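Local coordinates for transcriptional regulator, GntR family (Thermotoga maritima, PDB 3SXM), which probably regulates transcription through sequence-specific DNA binding, this piece being its metal-binding FCD domain in a metal-free state, at residues F7-I12 against E132-L137; L37-E42 against E60-L65. The protein carries 3 engineered substitutions. All coordinates share one frame; numbering follows the deposited sequence.

In the fold
Both contacts join helices of the all-helical FCD domain, yet they share no helix: contact 1 ties helix 5-25 to the end of helix 115-135, and contact 2 pairs helix 34-44 with helix 51-68. Their centres lie about 24 Å apart, on either side of the molecule's middle, and contact 2 falls within the long run of chain that contact 1 joins end to end. Each is partly buried, with contact 2 lying nearer the middle. Contact 1 is mostly aliphatic, with an arginine lying over its exposed side, and has no hydrogen bond across it. Contact 2 also centres on an isoleucine but adds salt bridges along a flank. Only contact 2 contains a zinc-site residue, His-63.

Contact 1. Residues F7-I12 against E132-L137; sequences FIRETI and ETIKNL
At the end of the FCD helical bundle where the first and last helices come together near the chain's ends, Ile-8 on the first long helix reaches across to Thr-133, Ile-134 and Leu-137 at the close of the last one. Both branches of Ile-8 are used. With CG1 anti to the carbonyl carbon (chi1 -70°), the longer arm ends tip to tip with Leu-137, CD1 of Ile-8 being 3.7 Å from CD1 of Leu-137. The short branch turns to the helix itself: Ile-8 CG2 lies 3.8 Å from Ile-134 CD1 and 4.0 Å from Thr-133 CG2. The Ile-8 and Ile-134 side chains lie alongside each other, pointing opposite ways, while the Thr-133 hydroxyl bonds back to the carbonyl of Val-129, leaving its methyl as the group that meets Ile-8. Arg-9 adds a lid at the exposed side, its guanidinium laid flat over Ile-134 with CG1 4.2 Å from the plane, below its centre. The charge itself is paired within its own helix, by a salt bridge from NE to Glu-5.

Helix 5-25 and helix 115-135 run in opposite senses here, first against last in the domain. Asn-136 is the first residue to leave helical geometry, and its ND2 returns to Glu-132 O at 3.1 Å, next to the turn that carries Leu-137 toward Ile-8. Leu-92, from the loop after helix 73-90, also packs on Ile-8, and the Thr-133 side chain is about 9 Å from that of His-91, a zinc ligand when metal is bound. Behind Ile-8, Thr-11 OG1 bonds to Phe-7 O at 2.7 Å, coming from the face of that carbonyl opposite Thr-11 N, and Arg-85 of helix 73-90 bonds to the same oxygen.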
ATOM      1  N   PHE A   7      -9.004  11.199  10.801  1.00 15.32           N
ATOM      2  CA  PHE A   7      -8.644   9.875  11.328  1.00 14.69           C
ATOM      3  C   PHE A   7      -9.340   8.785  10.529  1.00 15.14           C
ATOM      4  O   PHE A   7      -8.756   7.777  10.159  1.00 15.71           O
ATOM      5  CB  PHE A   7      -8.992   9.821  12.811  1.00 21.04           C
ATOM      6  CG  PHE A   7      -8.753   8.509  13.451  1.00 17.74           C
ATOM      7  CD1 PHE A   7      -7.535   8.220  14.010  1.00 17.36           C
ATOM      8  CD2 PHE A   7      -9.776   7.613  13.623  1.00 19.12           C
ATOM      9  CE1 PHE A   7      -7.303   7.045  14.663  1.00 17.39           C
ATOM     10  CE2 PHE A   7      -9.539   6.386  14.278  1.00 21.57           C
ATOM     11  CZ  PHE A   7      -8.273   6.111  14.801  1.00 18.59           C
ATOM     12  N   ILE A   8     -10.606   8.996  10.220  1.00 14.00           N
ATOM     13  CA  ILE A   8     -11.418   8.030   9.518  1.00 14.20           C
ATOM     14  C   ILE A   8     -10.957   7.902   8.088  1.00 14.78           C
ATOM     15  O   ILE A   8     -10.719   6.804   7.608  1.00 13.20           O
ATOM     16  CB  ILE A   8     -12.917   8.457   9.615  1.00 15.58           C
ATOM     17  CG1 ILE A   8     -13.409   8.281  11.040  1.00 18.72           C
ATOM     18  CG2 ILE A   8     -13.781   7.618   8.615  1.00 17.97           C
ATOM     19  CD1 ILE A   8     -14.645   9.148  11.378  1.00 20.49           C
ATOM     20  N   ARG A   9     -10.763   9.016   7.404  1.00 14.09           N
ATOM     21  CA  ARG A   9     -10.351   9.030   6.008  1.00 14.12           C
ATOM     22  C   ARG A   9      -8.973   8.403   5.853  1.00 15.63           C
ATOM     23  O   ARG A   9      -8.719   7.653   4.876  1.00 15.84           O
ATOM     24  CB  ARG A   9     -10.374  10.442   5.454  1.00 15.67           C
ATOM     25  CG  ARG A   9     -11.800  11.033   5.294  1.00 18.96           C
ATOM     26  CD  ARG A   9     -11.745  12.223   4.332  1.00 24.18           C
ATOM     27  NE  ARG A   9     -13.013  12.946   4.222  1.00 26.23           N
ATOM     28  CZ  ARG A   9     -14.064  12.573   3.504  1.00 41.66           C
ATOM     29  NH1 ARG A   9     -14.062  11.437   2.825  1.00 33.27           N
ATOM     30  NH2 ARG A   9     -15.140  13.353   3.498  1.00 36.95           N
ATOM     31  N   GLU A  10      -8.103   8.661   6.811  1.00 12.88           N
ATOM     32  CA  GLU A  10      -6.744   8.109   6.751  1.00 12.72           C
ATOM     33  C   GLU A  10      -6.817   6.612   6.843  1.00 12.64           C
ATOM     34  O   GLU A  10      -6.032   5.900   6.198  1.00 13.22           O
ATOM     35  CB  GLU A  10      -5.815   8.627   7.846  1.00 13.32           C
ATOM     36  CG  GLU A  10      -5.314  10.026   7.654  1.00 15.25           C
ATOM     37  CD  GLU A  10      -4.431  10.495   8.796  1.00 17.57           C
ATOM     38  OE1 GLU A  10      -4.378   9.784   9.825  1.00 24.38           O
ATOM     39  OE2 GLU A  10      -3.851  11.581   8.680  1.00 20.48           O
ATOM     40  N   THR A  11      -7.693   6.107   7.679  1.00 12.71           N
ATOM     41  CA  THR A  11      -7.852   4.666   7.892  1.00 10.52           C
ATOM     42  C   THR A  11      -8.333   3.990   6.611  1.00 14.13           C
ATOM     43  O   THR A  11      -7.764   2.990   6.173  1.00 12.95           O
ATOM     44  CB  THR A  11      -8.863   4.411   9.072  1.00 10.78           C
ATOM     45  OG1 THR A  11      -8.430   5.065  10.256  1.00 13.21           O
ATOM     46  CG2 THR A  11      -8.915   2.949   9.363  1.00 13.66           C
ATOM     47  N   ILE A  12      -9.380   4.508   6.014  1.00 12.00           N
ATOM     48  CA  ILE A  12      -9.926   3.952   4.801  1.00 13.34           C
ATOM     49  C   ILE A  12      -8.896   4.019   3.667  1.00 15.96           C
ATOM     50  O   ILE A  12      -8.734   3.056   2.925  1.00 13.32           O
ATOM     51  CB  ILE A  12     -11.203   4.657   4.430  1.00 14.23           C
ATOM     52  CG1 ILE A  12     -12.297   4.406   5.501  1.00 17.78           C
ATOM     53  CG2 ILE A  12     -11.644   4.226   3.040  1.00 16.84           C
ATOM     54  CD1 ILE A  12     -12.790   2.982   5.594  1.00 23.03           C
ATOM     55  N   GLU A 132     -20.416   6.963   4.316  1.00 18.96           N
ATOM     56  CA  GLU A 132     -21.535   6.817   5.232  1.00 19.43           C
ATOM     57  C   GLU A 132     -21.092   7.059   6.659  1.00 18.36           C
ATOM     58  O   GLU A 132     -21.844   7.607   7.473  1.00 19.85           O
ATOM     59  CB  GLU A 132     -22.128   5.406   5.101  1.00 22.96           C
ATOM     60  CG  GLU A 132     -22.857   5.132   3.881  1.00 28.64           C
ATOM     61  CD  GLU A 132     -24.307   4.789   4.193  1.00 68.93           C
ATOM     62  OE1 GLU A 132     -25.185   5.130   3.377  1.00 77.37           O
ATOM     63  OE2 GLU A 132     -24.567   4.197   5.267  1.00 81.63           O
ATOM     64  N   THR A 133     -19.862   6.697   7.010  1.00 18.39           N
ATOM     65  CA  THR A 133     -19.359   6.944   8.325  1.00 17.09           C
ATOM     66  C   THR A 133     -19.211   8.448   8.553  1.00 23.80           C
ATOM     67  O   THR A 133     -19.640   8.973   9.587  1.00 21.36           O
ATOM     68  CB  THR A 133     -17.995   6.199   8.502  1.00 21.81           C
ATOM     69  OG1 THR A 133     -18.228   4.799   8.329  1.00 24.67           O
ATOM     70  CG2 THR A 133     -17.404   6.406   9.866  1.00 19.49           C
ATOM     71  N   ILE A 134     -18.706   9.173   7.562  1.00 18.59           N
ATOM     72  CA  ILE A 134     -18.573  10.615   7.684  1.00 20.06           C
ATOM     73  C   ILE A 134     -19.963  11.284   7.770  1.00 21.99           C
ATOM     74  O   ILE A 134     -20.148  12.257   8.530  1.00 23.39           O
ATOM     75  CB  ILE A 134     -17.731  11.185   6.520  1.00 20.57           C
ATOM     76  CG1 ILE A 134     -16.293  10.623   6.608  1.00 22.71           C
ATOM     77  CG2 ILE A 134     -17.717  12.740   6.576  1.00 25.85           C
ATOM     78  CD1 ILE A 134     -15.648  10.840   7.913  1.00 35.18           C
ATOM     79  N   LYS A 135     -20.902  10.802   6.975  1.00 22.78           N
ATOM     80  CA  LYS A 135     -22.260  11.397   6.916  1.00 24.62           C
ATOM     81  C   LYS A 135     -22.939  11.267   8.256  1.00 24.77           C
ATOM     82  O   LYS A 135     -23.827  12.074   8.601  1.00 27.73           O
ATOM     83  CB  LYS A 135     -23.093  10.659   5.868  1.00 26.04           C
ATOM     84  CG  LYS A 135     -24.546  11.132   5.726  1.00 38.74           C
ATOM     85  CD  LYS A 135     -25.272  10.356   4.614  1.00 40.47           C
ATOM     86  CE  LYS A 135     -26.695  10.919   4.411  1.00 52.94           C
ATOM     87  NZ  LYS A 135     -27.277  10.455   3.119  1.00 59.35           N
ATOM     88  N   ASN A 136     -22.551  10.263   9.027  1.00 22.85           N
ATOM     89  CA  ASN A 136     -23.216   9.989  10.320  1.00 25.30           C
ATOM     90  C   ASN A 136     -22.365  10.373  11.525  1.00 26.54           C
ATOM     91  O   ASN A 136     -22.710  10.089  12.658  1.00 25.61           O
ATOM     92  CB  ASN A 136     -23.602   8.529  10.381  1.00 22.00           C
ATOM     93  CG  ASN A 136     -24.853   8.253   9.606  1.00 26.91           C
ATOM     94  OD1 ASN A 136     -25.941   8.703  10.021  1.00 36.86           O
ATOM     95  ND2 ASN A 136     -24.757   7.495   8.565  1.00 29.55           N
ATOM     96  N   LEU A 137     -21.282  11.109  11.302  1.00 26.37           N
ATOM     97  CA  LEU A 137     -20.330  11.406  12.355  1.00 22.07           C
ATOM     98  C   LEU A 137     -20.885  12.363  13.385  1.00 25.58           C
ATOM     99  O   LEU A 137     -20.392  12.459  14.524  1.00 27.59           O
ATOM    100  CB  LEU A 137     -19.032  11.956  11.722  1.00 25.18           C
ATOM    101  CG  LEU A 137     -17.801  12.082  12.588  1.00 28.76           C
ATOM    102  CD1 LEU A 137     -17.408  10.752  13.170  1.00 24.58           C
ATOM    103  CD2 LEU A 137     -16.659  12.605  11.708  1.00 26.39           C
TER

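Contact 2. Residues L37-E42 against E60-L65; sequences LEIKGE and ERLHKL
Ile-39 drives its CD1 against the backbone of helix 51-68, 3.7 Å from Leu-62 CA and equally near Arg-61 C. This is the tight part of a near-antiparallel helix pair, axes 10.2 Å apart at closest with a crossing angle of -156°. The methyl also looks at Leu-62 CB and, more distantly, Leu-65 CD2 at 4.4 Å, and Ile-107 of helix 96-111 packs on Ile-39 as well.

The outer flank is looser and charged, opening to solvent at the exposed Glu-38. Arg-61 bends at chi3 (69°) and passes over Ile-39, whose CG1 sits 3.9 Å from the guanidinium plane, offset toward its rim. At the edge of that plane, NH2 makes a weak hydrogen bond of 3.1 Å to Glu-38 OE1, bent to 124° at the hydrogen, and NH1 pairs with Glu-42 OE2 at a long 3.5 Å. Neither carboxylate lies flat against the guanidinium. The stronger partner of Arg-61 is Glu-35, at NH2, and Asp-57 of its own helix takes NH1. An alanine in place of Arg-61 would probably leave Glu-35, Glu-38 and Glu-42 without their shared cation, and Glu-42 and Asp-57 facing each other unscreened.

His-63 leaves helix 51-68 on the side away from 37-42, and its ring meets those of His-103 and His-125, fellow ligands of the second zinc site, empty here. Beside the Ile-39 packing, then, three acids of helix 34-44 gather round one cation that its own helix also steadies through Asp-57.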
ATOM      1  N   LEU A  37     -14.307 -19.322  -0.255  1.00 17.78           N
ATOM      2  CA  LEU A  37     -15.562 -20.033  -0.387  1.00 18.77           C
ATOM      3  C   LEU A  37     -16.287 -20.290   0.934  1.00 21.12           C
ATOM      4  O   LEU A  37     -17.529 -20.257   0.988  1.00 21.62           O
ATOM      5  CB  LEU A  37     -15.306 -21.347  -1.111  1.00 21.74           C
ATOM      6  CG  LEU A  37     -14.751 -21.232  -2.523  1.00 28.86           C
ATOM      7  CD1 LEU A  37     -14.592 -22.619  -3.095  1.00 26.82           C
ATOM      8  CD2 LEU A  37     -15.712 -20.437  -3.415  1.00 39.30           C
ATOM      9  N   GLU A  38     -15.548 -20.552   1.998  1.00 19.56           N
ATOM     10  CA  GLU A  38     -16.159 -20.698   3.315  1.00 23.28           C
ATOM     11  C   GLU A  38     -16.839 -19.368   3.726  1.00 21.07           C
ATOM     12  O   GLU A  38     -17.932 -19.379   4.307  1.00 23.31           O
ATOM     13  CB  GLU A  38     -15.119 -21.014   4.373  1.00 26.89           C
ATOM     14  CG  GLU A  38     -14.570 -22.399   4.328  1.00 33.98           C
ATOM     15  CD  GLU A  38     -13.609 -22.664   5.469  1.00 44.78           C
ATOM     16  OE1 GLU A  38     -13.719 -21.985   6.521  1.00 47.73           O
ATOM     17  OE2 GLU A  38     -12.757 -23.562   5.311  1.00 65.90           O
ATOM     18  N   ILE A  39     -16.214 -18.264   3.404  1.00 18.61           N
ATOM     19  CA  ILE A  39     -16.776 -16.932   3.718  1.00 19.99           C
ATOM     20  C   ILE A  39     -18.007 -16.723   2.880  1.00 22.61           C
ATOM     21  O   ILE A  39     -19.043 -16.336   3.386  1.00 19.98           O
ATOM     22  CB  ILE A  39     -15.789 -15.817   3.464  1.00 19.51           C
ATOM     23  CG1 ILE A  39     -14.596 -15.915   4.448  1.00 22.43           C
ATOM     24  CG2 ILE A  39     -16.457 -14.464   3.549  1.00 20.62           C
ATOM     25  CD1 ILE A  39     -13.410 -15.037   4.048  1.00 21.20           C
ATOM     26  N   LYS A  40     -17.927 -17.030   1.590  1.00 18.34           N
ATOM     27  CA  LYS A  40     -19.092 -16.927   0.695  1.00 22.93           C
ATOM     28  C   LYS A  40     -20.259 -17.739   1.259  1.00 29.02           C
ATOM     29  O   LYS A  40     -21.380 -17.285   1.210  1.00 26.62           O
ATOM     30  CB  LYS A  40     -18.748 -17.465  -0.695  1.00 22.14           C
ATOM     31  CG  LYS A  40     -19.785 -17.417  -1.791  1.00 33.38           C
ATOM     32  CD  LYS A  40     -19.284 -18.275  -2.971  1.00 40.32           C
ATOM     33  CE  LYS A  40     -20.042 -18.023  -4.272  1.00 69.95           C
ATOM     34  NZ  LYS A  40     -21.338 -18.688  -4.345  1.00 43.28           N
ATOM     35  N   GLY A  41     -19.986 -18.943   1.770  1.00 21.48           N
ATOM     36  CA  GLY A  41     -20.995 -19.814   2.288  1.00 23.10           C
ATOM     37  C   GLY A  41     -21.698 -19.219   3.487  1.00 26.83           C
ATOM     38  O   GLY A  41     -22.926 -19.359   3.647  1.00 31.11           O
ATOM     39  N   GLU A  42     -20.901 -18.583   4.322  1.00 24.41           N
ATOM     40  CA  GLU A  42     -21.426 -17.887   5.524  1.00 32.65           C
ATOM     41  C   GLU A  42     -22.416 -16.790   5.112  1.00 29.86           C
ATOM     42  O   GLU A  42     -23.501 -16.651   5.677  1.00 36.21           O
ATOM     43  CB  GLU A  42     -20.254 -17.240   6.247  1.00 35.02           C
ATOM     44  CG  GLU A  42     -20.520 -16.751   7.628  1.00 48.11           C
ATOM     45  CD  GLU A  42     -19.228 -16.700   8.402  1.00 57.53           C
ATOM     46  OE1 GLU A  42     -18.463 -15.736   8.188  1.00 60.97           O
ATOM     47  OE2 GLU A  42     -18.955 -17.655   9.165  1.00 66.44           O
ATOM     48  N   GLU A  60     -14.198  -9.303   8.716  1.00 19.02           N
ATOM     49  CA  GLU A  60     -12.790  -9.339   9.158  1.00 14.70           C
ATOM     50  C   GLU A  60     -12.068 -10.429   8.388  1.00 17.83           C
ATOM     51  O   GLU A  60     -10.968 -10.216   7.840  1.00 15.92           O
ATOM     52  CB  GLU A  60     -12.691  -9.561  10.648  1.00 16.38           C
ATOM     53  CG  GLU A  60     -11.286  -9.821  11.123  1.00 18.39           C
ATOM     54  CD  GLU A  60     -11.122  -9.929  12.613  1.00 27.61           C
ATOM     55  OE1 GLU A  60     -12.120  -9.830  13.355  1.00 28.95           O
ATOM     56  OE2 GLU A  60      -9.972 -10.096  13.059  1.00 24.78           O
ATOM     57  N   ARG A  61     -12.691 -11.591   8.258  1.00 17.16           N
ATOM     58  CA  ARG A  61     -12.050 -12.688   7.535  1.00 20.34           C
ATOM     59  C   ARG A  61     -11.785 -12.353   6.092  1.00 17.98           C
ATOM     60  O   ARG A  61     -10.712 -12.694   5.566  1.00 16.41           O
ATOM     61  CB  ARG A  61     -12.877 -13.992   7.619  1.00 20.87           C
ATOM     62  CG  ARG A  61     -12.856 -14.627   8.922  1.00 21.38           C
ATOM     63  CD  ARG A  61     -13.914 -15.778   9.004  1.00 23.91           C
ATOM     64  NE  ARG A  61     -13.542 -16.906   8.158  1.00 28.59           N
ATOM     65  CZ  ARG A  61     -14.332 -17.955   7.967  1.00 37.48           C
ATOM     66  NH1 ARG A  61     -15.556 -17.970   8.479  1.00 34.08           N
ATOM     67  NH2 ARG A  61     -13.920 -18.962   7.226  1.00 30.98           N
ATOM     68  N   LEU A  62     -12.718 -11.703   5.414  1.00 17.29           N
ATOM     69  CA  LEU A  62     -12.575 -11.468   3.975  1.00 15.07           C
ATOM     70  C   LEU A  62     -11.418 -10.505   3.744  1.00 17.75           C
ATOM     71  O   LEU A  62     -10.579 -10.755   2.881  1.00 14.15           O
ATOM     72  CB  LEU A  62     -13.891 -10.912   3.403  1.00 14.37           C
ATOM     73  CG  LEU A  62     -13.852 -10.655   1.906  1.00 15.50           C
ATOM     74  CD1 LEU A  62     -13.553 -11.908   1.105  1.00 14.85           C
ATOM     75  CD2 LEU A  62     -15.130 -10.043   1.460  1.00 19.61           C
ATOM     76  N   HIS A  63     -11.404  -9.395   4.468  1.00 14.33           N
ATOM     77  CA  HIS A  63     -10.389  -8.363   4.218  1.00 11.29           C
ATOM     78  C   HIS A  63      -9.020  -8.848   4.674  1.00 14.44           C
ATOM     79  O   HIS A  63      -8.020  -8.596   3.955  1.00 12.88           O
ATOM     80  CB  HIS A  63     -10.806  -7.040   4.832  1.00 12.70           C
ATOM     81  CG  HIS A  63     -12.018  -6.474   4.174  1.00 14.71           C
ATOM     82  ND1 HIS A  63     -11.980  -5.659   3.059  1.00 15.01           N
ATOM     83  CD2 HIS A  63     -13.338  -6.678   4.439  1.00 16.70           C
ATOM     84  CE1 HIS A  63     -13.211  -5.389   2.664  1.00 15.57           C
ATOM     85  NE2 HIS A  63     -14.039  -5.993   3.502  1.00 14.20           N
ATOM     86  N   LYS A  64      -8.929  -9.566   5.774  1.00 15.83           N
ATOM     87  CA  LYS A  64      -7.647 -10.193   6.182  1.00 12.03           C
ATOM     88  C   LYS A  64      -7.197 -11.243   5.183  1.00 15.64           C
ATOM     89  O   LYS A  64      -5.971 -11.400   5.045  1.00 14.68           O
ATOM     90  CB  LYS A  64      -7.709 -10.767   7.586  1.00 16.57           C
ATOM     91  CG  LYS A  64      -7.676  -9.668   8.606  1.00 18.46           C
ATOM     92  CD  LYS A  64      -7.655 -10.186  10.006  1.00 23.47           C
ATOM     93  CE  LYS A  64      -7.230  -9.089  10.993  1.00 24.49           C
ATOM     94  NZ  LYS A  64      -7.316  -9.620  12.380  1.00 25.94           N
ATOM     95  N   LEU A  65      -8.106 -11.952   4.498  1.00 14.23           N
ATOM     96  CA  LEU A  65      -7.718 -12.975   3.507  1.00 12.90           C
ATOM     97  C   LEU A  65      -6.968 -12.306   2.377  1.00 14.05           C
ATOM     98  O   LEU A  65      -5.947 -12.849   1.871  1.00 14.20           O
ATOM     99  CB  LEU A  65      -8.979 -13.704   2.926  1.00 15.81           C
ATOM    100  CG  LEU A  65      -8.737 -14.564   1.672  1.00 16.90           C
ATOM    101  CD1 LEU A  65      -7.834 -15.664   1.937  1.00 19.74           C
ATOM    102  CD2 LEU A  65     -10.062 -15.056   1.142  1.00 21.80           C
TER